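Local atomic coordinates of KLLA0B12012p (Kluyveromyces lactis, PDB entry 6Y3P), a protein that interacts with the mRNA decapping enzyme Dcp2 and probably binds ATP through its C-terminal ATP-grasp domain, a tubulin-tyrosine ligase family member and the part studied here. Residues A[71-74]-A[75-79]. Numbering follows the deposited sequence.
Sequences ANSY and IYRKA
The carbonyl oxygen of Tyr-74 is met by Ser-73 and Arg-77 as the chain leaves strand 69-71 for helix 78-81. Ser-73 OG donates a hydrogen bond to Tyr-74 O at 3.1 Å; the C=O...OG angle of 129° and a donor lying in the carbonyl plane show that a lone pair is used. With its hydroxyl set anti to the backbone N (chi1 -167°), Ser-73 can reach this carbonyl of the next residue. Arg-77, at the N-cap position before helix 78-81, approaches the same oxygen through carbon, its CD lying 3.4 Å from Tyr-74 O. The arginine chain turns at chi2 (-104°), which carries the guanidinium back toward Ser-73. There NH2 comes to 3.3 Å from Ser-73 OG, but the angle is poor, so this is proximity and not a hydrogen bond. Further on, Ile-75 CG2 sits 3.7 Å above the Tyr-76 ring, offset toward its rim, and the Ile-75 side chain touches helix 60-65. Arg-77 also makes a cation-pi contact with Tyr-55, while the Tyr-74 hydroxyl bonds to Gly-225 O. In the connection between strand 69-71 and helix 78-81, Glu-327 of strand 326-335 holds both ends of this turn, accepting a hydrogen bond from Tyr-74 N with OE1 and a salt bridge from Arg-77 NH2 with OE2, which probably stabilises the arginine's positive charge.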
loop_
_atom_site.group_PDB
_atom_site.type_symbol
_atom_site.label_atom_id
_atom_site.label_comp_id
_atom_site.label_asym_id
_atom_site.label_seq_id
_atom_site.Cartn_x
_atom_site.Cartn_y
_atom_site.Cartn_z
ATOM N N ALA A 71 -17.932 -10.064 -3.209
ATOM C CA ALA A 71 -17.152 -9.273 -4.149
ATOM C C ALA A 71 -15.672 -9.173 -3.707
ATOM O O ALA A 71 -15.345 -9.409 -2.544
ATOM C CB ALA A 71 -17.779 -7.887 -4.299
ATOM N N ASN A 72 -14.794 -8.803 -4.644
ATOM C CA ASN A 72 -13.363 -8.630 -4.396
ATOM C C ASN A 72 -13.038 -7.183 -3.947
ATOM O O ASN A 72 -12.055 -6.590 -4.379
ATOM C CB ASN A 72 -12.534 -9.061 -5.617
ATOM C CG ASN A 72 -12.702 -8.183 -6.828
ATOM O OD1 ASN A 72 -13.803 -7.984 -7.325
ATOM N ND2 ASN A 72 -11.601 -7.674 -7.360
ATOM N N SER A 73 -13.862 -6.629 -3.055
ATOM C CA SER A 73 -13.637 -5.305 -2.480
ATOM C C SER A 73 -14.412 -5.134 -1.197
ATOM O O SER A 73 -15.505 -5.711 -1.046
ATOM C CB SER A 73 -14.053 -4.189 -3.439
ATOM O OG SER A 73 -13.560 -2.938 -2.985
ATOM N N TYR A 74 -13.870 -4.269 -0.304
ATOM C CA TYR A 74 -14.541 -3.852 0.921
ATOM C C TYR A 74 -15.204 -2.515 0.631
ATOM O O TYR A 74 -14.919 -1.902 -0.403
ATOM C CB TYR A 74 -13.577 -3.764 2.114
ATOM C CG TYR A 74 -13.165 -5.110 2.657
ATOM C CD1 TYR A 74 -12.077 -5.791 2.126
ATOM C CD2 TYR A 74 -13.825 -5.678 3.742
ATOM C CE1 TYR A 74 -11.691 -7.033 2.619
ATOM C CE2 TYR A 74 -13.440 -6.914 4.257
ATOM C CZ TYR A 74 -12.362 -7.583 3.699
ATOM O OH TYR A 74 -11.964 -8.796 4.203
ATOM N N ILE A 75 -16.127 -2.084 1.507
ATOM C CA ILE A 75 -16.870 -0.843 1.325
ATOM C C ILE A 75 -16.142 0.349 1.958
ATOM O O ILE A 75 -15.921 1.351 1.277
ATOM C CB ILE A 75 -18.326 -1.016 1.811
ATOM C CG1 ILE A 75 -19.098 -1.926 0.831
ATOM C CG2 ILE A 75 -19.039 0.339 1.945
ATOM C CD1 ILE A 75 -20.492 -2.338 1.259
ATOM N N TYR A 76 -15.772 0.237 3.250
ATOM C CA TYR A 76 -15.117 1.301 4.011
ATOM C C TYR A 76 -13.635 1.022 4.151
ATOM O O TYR A 76 -13.228 0.279 5.039
ATOM C CB TYR A 76 -15.779 1.482 5.401
ATOM C CG TYR A 76 -17.237 1.883 5.352
ATOM C CD1 TYR A 76 -17.614 3.178 5.002
ATOM C CD2 TYR A 76 -18.243 0.963 5.615
ATOM C CE1 TYR A 76 -18.951 3.545 4.914
ATOM C CE2 TYR A 76 -19.583 1.323 5.559
ATOM C CZ TYR A 76 -19.935 2.621 5.215
ATOM O OH TYR A 76 -21.257 2.993 5.168
ATOM N N ARG A 77 -12.824 1.596 3.275
ATOM C CA ARG A 77 -11.404 1.348 3.359
ATOM C C ARG A 77 -10.552 2.632 3.194
ATOM O O ARG A 77 -9.331 2.544 3.111
ATOM C CB ARG A 77 -11.009 0.215 2.389
ATOM C CG ARG A 77 -10.993 0.559 0.923
ATOM C CD ARG A 77 -12.179 0.023 0.146
ATOM N NE ARG A 77 -12.323 0.835 -1.066
ATOM C CZ ARG A 77 -11.858 0.499 -2.263
ATOM N NH1 ARG A 77 -11.982 1.334 -3.289
ATOM N NH2 ARG A 77 -11.279 -0.679 -2.451
ATOM N N LYS A 78 -11.197 3.808 3.212
ATOM C CA LYS A 78 -10.594 5.149 3.083
ATOM C C LYS A 78 -9.517 5.414 4.139
ATOM O O LYS A 78 -8.511 6.059 3.842
ATOM C CB LYS A 78 -11.705 6.221 3.133
ATOM C CG LYS A 78 -11.295 7.612 3.594
ATOM C CD LYS A 78 -12.292 8.644 3.137
ATOM C CE LYS A 78 -11.890 10.011 3.601
ATOM N NZ LYS A 78 -12.715 11.078 2.978
ATOM N N ALA A 79 -9.724 4.877 5.361
ATOM C CA ALA A 79 -8.819 4.965 6.512
ATOM C C ALA A 79 -7.442 4.320 6.238
ATOM O O ALA A 79 -6.506 4.594 6.983
ATOM C CB ALA A 79 -9.475 4.330 7.738
#